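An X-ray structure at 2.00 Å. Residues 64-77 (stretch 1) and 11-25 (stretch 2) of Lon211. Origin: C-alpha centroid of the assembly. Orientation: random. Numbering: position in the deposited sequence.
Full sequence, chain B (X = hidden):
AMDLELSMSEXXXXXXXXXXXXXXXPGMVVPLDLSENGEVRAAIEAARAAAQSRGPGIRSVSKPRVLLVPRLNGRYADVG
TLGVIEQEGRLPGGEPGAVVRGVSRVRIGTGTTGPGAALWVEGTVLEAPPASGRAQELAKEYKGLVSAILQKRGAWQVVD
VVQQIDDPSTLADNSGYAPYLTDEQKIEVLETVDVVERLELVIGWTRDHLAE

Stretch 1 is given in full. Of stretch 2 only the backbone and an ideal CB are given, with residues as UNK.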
# COMPACT_ATOMS: atom_id res chain seq x y z
N PRO B 64 -16.11 -2.12 14.54
CA PRO B 64 -15.73 -0.88 13.85
C PRO B 64 -14.25 -0.56 14.05
O PRO B 64 -13.69 -0.80 15.12
CB PRO B 64 -16.63 0.18 14.50
CG PRO B 64 -17.79 -0.59 15.05
CD PRO B 64 -17.21 -1.90 15.50
N ARG B 65 -13.63 -0.02 13.01
CA ARG B 65 -12.22 0.35 13.03
C ARG B 65 -12.10 1.86 12.83
O ARG B 65 -12.62 2.40 11.86
CB ARG B 65 -11.44 -0.39 11.94
CG ARG B 65 -11.33 -1.89 12.18
CD ARG B 65 -11.05 -2.64 10.89
NE ARG B 65 -9.85 -2.15 10.21
CZ ARG B 65 -8.64 -2.69 10.36
NH1 ARG B 65 -8.46 -3.73 11.16
NH2 ARG B 65 -7.61 -2.18 9.70
N VAL B 66 -11.41 2.52 13.76
CA VAL B 66 -11.21 3.96 13.70
C VAL B 66 -9.72 4.25 13.80
O VAL B 66 -8.92 3.40 14.19
CB VAL B 66 -11.97 4.71 14.82
CG1 VAL B 66 -13.47 4.48 14.69
CG2 VAL B 66 -11.48 4.26 16.19
N LEU B 67 -9.36 5.48 13.45
CA LEU B 67 -7.99 5.97 13.57
C LEU B 67 -7.95 7.01 14.68
O LEU B 67 -8.43 8.13 14.51
CB LEU B 67 -7.48 6.54 12.25
CG LEU B 67 -5.99 6.87 12.22
CD1 LEU B 67 -5.16 5.65 12.57
CD2 LEU B 67 -5.58 7.42 10.86
N LEU B 68 -7.38 6.63 15.82
CA LEU B 68 -7.28 7.51 16.98
C LEU B 68 -6.09 8.44 16.79
O LEU B 68 -4.93 8.00 16.90
CB LEU B 68 -7.15 6.69 18.26
CG LEU B 68 -8.20 5.59 18.42
CD1 LEU B 68 -7.75 4.57 19.45
CD2 LEU B 68 -9.55 6.18 18.81
N VAL B 69 -6.35 9.70 16.50
CA VAL B 69 -5.33 10.68 16.15
C VAL B 69 -5.31 11.77 17.22
O VAL B 69 -6.34 12.42 17.45
CB VAL B 69 -5.55 11.29 14.76
CG1 VAL B 69 -4.37 12.15 14.36
CG2 VAL B 69 -5.81 10.20 13.74
N PRO B 70 -4.10 12.08 17.93
CA PRO B 70 -3.56 13.17 19.11
C PRO B 70 -3.65 14.56 18.46
O PRO B 70 -2.76 14.89 17.71
CB PRO B 70 -2.12 12.75 19.43
CG PRO B 70 -2.09 11.32 18.98
CD PRO B 70 -2.86 11.33 17.68
N ARG B 71 -4.74 15.29 18.70
CA ARG B 71 -4.88 16.64 18.10
C ARG B 71 -5.16 17.69 19.17
O ARG B 71 -6.18 17.55 19.87
CB ARG B 71 -6.03 16.66 17.09
CG ARG B 71 -6.40 18.06 16.62
CD ARG B 71 -7.74 18.13 15.91
NE ARG B 71 -8.88 18.23 16.81
CZ ARG B 71 -10.15 18.18 16.42
NH1 ARG B 71 -11.12 18.28 17.30
NH2 ARG B 71 -10.44 18.04 15.14
N LEU B 72 -4.31 18.71 19.27
CA LEU B 72 -4.55 19.83 20.23
C LEU B 72 -4.56 21.13 19.42
O LEU B 72 -3.51 21.48 18.84
CB LEU B 72 -3.45 19.85 21.29
CG LEU B 72 -2.08 20.36 20.84
CD1 LEU B 72 -1.14 20.50 22.03
CD2 LEU B 72 -1.48 19.45 19.79
N ASN B 73 -5.70 21.83 19.38
CA ASN B 73 -5.81 23.08 18.59
C ASN B 73 -5.34 22.83 17.15
O ASN B 73 -4.50 23.61 16.67
CB ASN B 73 -5.08 24.26 19.26
CG ASN B 73 -5.67 24.64 20.60
OD1 ASN B 73 -5.82 23.79 21.48
ND2 ASN B 73 -5.99 25.91 20.77
N GLY B 74 -5.84 21.77 16.51
CA GLY B 74 -5.44 21.44 15.13
C GLY B 74 -4.11 20.71 15.08
O GLY B 74 -3.70 20.16 16.12
N ARG B 75 -3.45 20.71 13.92
CA ARG B 75 -2.13 20.04 13.77
C ARG B 75 -2.20 18.57 14.20
O ARG B 75 -1.45 18.18 15.12
CB ARG B 75 -1.02 20.83 14.47
CG ARG B 75 -0.69 22.16 13.81
CD ARG B 75 0.60 22.81 14.30
NE ARG B 75 0.58 23.17 15.71
CZ ARG B 75 0.11 24.31 16.20
NH1 ARG B 75 0.12 24.54 17.50
NH2 ARG B 75 -0.38 25.22 15.38
N TYR B 76 -3.08 17.78 13.57
CA TYR B 76 -3.21 16.32 13.80
C TYR B 76 -1.83 15.64 13.66
O TYR B 76 -1.09 15.97 12.71
CB TYR B 76 -4.09 15.69 12.72
CG TYR B 76 -5.57 15.96 12.84
CD1 TYR B 76 -6.11 17.18 12.50
CD2 TYR B 76 -6.44 14.97 13.27
CE1 TYR B 76 -7.47 17.42 12.59
CE2 TYR B 76 -7.80 15.19 13.37
CZ TYR B 76 -8.32 16.42 13.03
OH TYR B 76 -9.67 16.65 13.12
N ALA B 77 -1.56 14.61 14.47
CA ALA B 77 -0.26 13.96 14.43
C ALA B 77 -0.08 13.20 13.12
O ALA B 77 -1.04 12.78 12.47
CB ALA B 77 -0.08 13.02 15.62
N UNK B 11 -2.25 0.18 2.11
CA UNK B 11 -2.77 1.47 2.52
C UNK B 11 -4.21 1.30 3.02
O UNK B 11 -5.07 0.84 2.27
CB UNK B 11 -2.70 2.47 1.37
N UNK B 12 -4.44 1.67 4.27
CA UNK B 12 -5.76 1.59 4.87
C UNK B 12 -6.50 2.92 4.74
O UNK B 12 -5.90 3.98 4.61
CB UNK B 12 -5.65 1.18 6.34
N UNK B 13 -7.83 2.83 4.77
CA UNK B 13 -8.70 4.00 4.79
C UNK B 13 -9.57 3.91 6.04
O UNK B 13 -10.35 2.97 6.19
CB UNK B 13 -9.55 4.09 3.52
N UNK B 14 -9.43 4.89 6.93
CA UNK B 14 -10.07 4.86 8.23
C UNK B 14 -10.66 6.22 8.56
O UNK B 14 -10.14 7.25 8.12
CB UNK B 14 -9.08 4.43 9.31
N UNK B 15 -11.75 6.26 9.33
CA UNK B 15 -12.26 7.54 9.81
C UNK B 15 -11.44 8.05 10.98
O UNK B 15 -11.01 7.28 11.85
CB UNK B 15 -13.73 7.41 10.22
N UNK B 16 -11.21 9.36 11.00
CA UNK B 16 -10.37 9.98 12.02
C UNK B 16 -11.21 10.25 13.26
O UNK B 16 -12.20 10.99 13.21
CB UNK B 16 -9.74 11.27 11.50
N UNK B 17 -10.80 9.65 14.38
CA UNK B 17 -11.46 9.91 15.68
C UNK B 17 -10.49 10.80 16.47
O UNK B 17 -9.52 10.26 17.02
CB UNK B 17 -11.78 8.62 16.43
N UNK B 18 -10.67 12.13 16.46
CA UNK B 18 -9.74 13.04 17.14
C UNK B 18 -9.80 12.95 18.67
O UNK B 18 -10.87 12.83 19.22
CB UNK B 18 -10.03 14.48 16.71
N UNK B 19 -8.62 13.01 19.30
CA UNK B 19 -8.49 12.98 20.78
C UNK B 19 -7.95 14.34 21.23
O UNK B 19 -6.75 14.61 21.00
CB UNK B 19 -7.57 11.85 21.24
N UNK B 20 -8.80 15.18 21.83
CA UNK B 20 -8.38 16.53 22.29
C UNK B 20 -7.31 16.37 23.37
O UNK B 20 -6.29 17.08 23.31
CB UNK B 20 -9.57 17.33 22.83
N UNK B 21 -7.53 15.44 24.31
CA UNK B 21 -6.56 15.20 25.41
C UNK B 21 -6.31 13.70 25.55
O UNK B 21 -7.29 12.93 25.54
CB UNK B 21 -7.07 15.78 26.73
N UNK B 22 -5.04 13.32 25.72
CA UNK B 22 -4.65 11.91 25.89
C UNK B 22 -4.28 11.27 24.57
O UNK B 22 -4.91 11.61 23.55
CB UNK B 22 -5.78 11.11 26.54
N UNK B 23 -3.36 10.31 24.61
CA UNK B 23 -2.90 9.60 23.38
C UNK B 23 -3.13 8.10 23.58
O UNK B 23 -2.68 7.57 24.61
CB UNK B 23 -1.43 9.88 23.08
N UNK B 24 -3.79 7.46 22.62
CA UNK B 24 -4.03 5.99 22.71
C UNK B 24 -2.92 5.28 21.94
O UNK B 24 -2.84 5.45 20.71
CB UNK B 24 -5.40 5.61 22.15
N UNK B 25 -2.07 4.53 22.65
CA UNK B 25 -0.99 3.80 22.02
C UNK B 25 -1.40 2.36 21.76
O UNK B 25 -2.35 1.86 22.36
CB UNK B 25 0.27 3.85 22.89

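Position 11 lies beyond the reach of stretch 1, which leaves its choice open; it is Thr-11. At position 12 CA-to-CB points toward stretch 1, but the ideal CB is still 5.1 Å from Arg-65 NH2. An acid could meet that charge, and a long apolar chain could pack beside it. Leu-12 does the latter, its CD1 3.3 Å from Arg-65 NH2 at the edge of the guanidinium. Position 13 is again out of reach, and is Thr-13.

Position 14 points toward stretch 1, its ideal CB 4.0 Å from Leu-67 CB, so a medium-sized apolar residue would suit. Leu-14 packs its CB 3.9 Å from Leu-67 CB.

From here the strands run parallel. The nitrogen of position 15 has no bond to stretch 1, whereas its carbonyl accepts from Leu-67 N (2.9 Å to O); proline is therefore tolerated, among many others. Pro-15 sets CD 3.4 Å from Arg-65 O.

Position 16 shares a sheet face with Leu-67 and Val-69, and Tyr-76 lies nearby. A beta-branched or other modest apolar side chain fits. In Val-16, CG1 reaches both Val-69 CG2 (3.8 Å) and Tyr-76 CE2 (3.5 Å).

Position 17 turns to the other face, beside Leu-68 and Val-66. Its N donates to Leu-67 O (2.8 Å), which argues against proline, and its O accepts from Val-69 N (3.3 Å). Several aliphatic residues would serve; Leu-17 places CD1 3.9 Å from Val-66 CG2.

At position 18 the ideal CB is 3.7 Å from Arg-71 CZ and near Tyr-76. A compact apolar group suits. Pro-18 lays CB over one face of the Arg-71 guanidinium, 3.8 Å from CZ.

Position 19 donates its N to Val-69 O (3.0 Å), which disfavours proline, and accepts at O from Arg-71 N (3.1 Å). Leu-68 and Pro-70 on its face favour an apolar chain, of which several would do; Leu-19 extends CD1 to 3.9 Å from Leu-68 CB.

Position 20 starts away from stretch 1, yet Arg-71 invites an acid long enough to turn back. Glu-20 does so, forming a long salt bridge from OE1 to Arg-71 NH1 (3.7 Å).

Position 21 points away, with no stretch 1 atom near its ideal CB, so many residues would do; it is Asp-21. Position 22 has backbone angles that call for glycine, and is Gly-22. Position 23 points sideways, its ideal CB 4.4 Å from Pro-70 CG, so various apolar groups could pack; Val-23 CG2 meets Pro-70 CB at 3.7 Å. Position 24 points toward stretch 1, its ideal CB 3.7 Å from Leu-68 CD1, suiting a modest apolar group; Val-24 puts CG1 3.5 Å from Leu-68 CD1. Position 25 points away, and stretch 1 sets no preference; it is Leu-25.

Stretch 2 (11-25) TLTLPVLPLEDGVVL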
# COMPACT_ATOMS: atom_id res chain seq x y z
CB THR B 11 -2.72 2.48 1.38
OG1 THR B 11 -1.37 2.92 1.18
CG2 THR B 11 -3.60 3.69 1.69
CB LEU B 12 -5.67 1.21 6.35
CG LEU B 12 -5.46 -0.26 6.72
CD1 LEU B 12 -5.30 -0.38 8.22
CD2 LEU B 12 -6.62 -1.10 6.24
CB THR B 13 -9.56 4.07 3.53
OG1 THR B 13 -8.72 4.23 2.38
CG2 THR B 13 -10.53 5.23 3.60
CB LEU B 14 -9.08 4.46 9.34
CG LEU B 14 -8.40 3.10 9.20
CD1 LEU B 14 -7.23 2.99 10.16
CD2 LEU B 14 -9.40 1.98 9.42
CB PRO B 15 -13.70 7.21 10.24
CG PRO B 15 -13.62 5.78 10.65
CD PRO B 15 -12.58 5.13 9.77
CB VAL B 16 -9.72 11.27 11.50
CG1 VAL B 16 -9.01 11.99 12.64
CG2 VAL B 16 -8.74 10.95 10.38
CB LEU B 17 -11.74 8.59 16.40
CG LEU B 17 -12.82 8.67 17.48
CD1 LEU B 17 -13.38 7.29 17.79
CD2 LEU B 17 -12.27 9.32 18.74
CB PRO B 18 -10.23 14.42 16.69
CG PRO B 18 -11.70 14.22 16.42
CD PRO B 18 -11.78 12.83 15.83
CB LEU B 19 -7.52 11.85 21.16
CG LEU B 19 -7.86 10.48 20.59
CD1 LEU B 19 -6.78 9.47 20.94
CD2 LEU B 19 -9.22 10.00 21.09
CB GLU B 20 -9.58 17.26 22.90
CG GLU B 20 -10.76 17.40 21.96
CD GLU B 20 -10.87 18.73 21.24
OE1 GLU B 20 -9.86 19.17 20.65
OE2 GLU B 20 -11.96 19.34 21.28
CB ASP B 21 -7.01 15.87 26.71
CG ASP B 21 -6.47 17.28 26.88
OD1 ASP B 21 -5.45 17.59 26.23
OD2 ASP B 21 -7.08 18.05 27.65
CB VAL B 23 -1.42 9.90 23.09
CG1 VAL B 23 -0.85 8.98 22.03
CG2 VAL B 23 -1.21 11.36 22.70
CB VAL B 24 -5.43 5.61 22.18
CG1 VAL B 24 -5.67 4.12 22.26
CG2 VAL B 24 -6.52 6.37 22.91
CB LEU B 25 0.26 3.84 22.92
CG LEU B 25 0.85 5.23 23.18
CD1 LEU B 25 2.03 5.14 24.12
CD2 LEU B 25 1.24 5.89 21.87
O HOH W 1 -3.81 7.83 19.61
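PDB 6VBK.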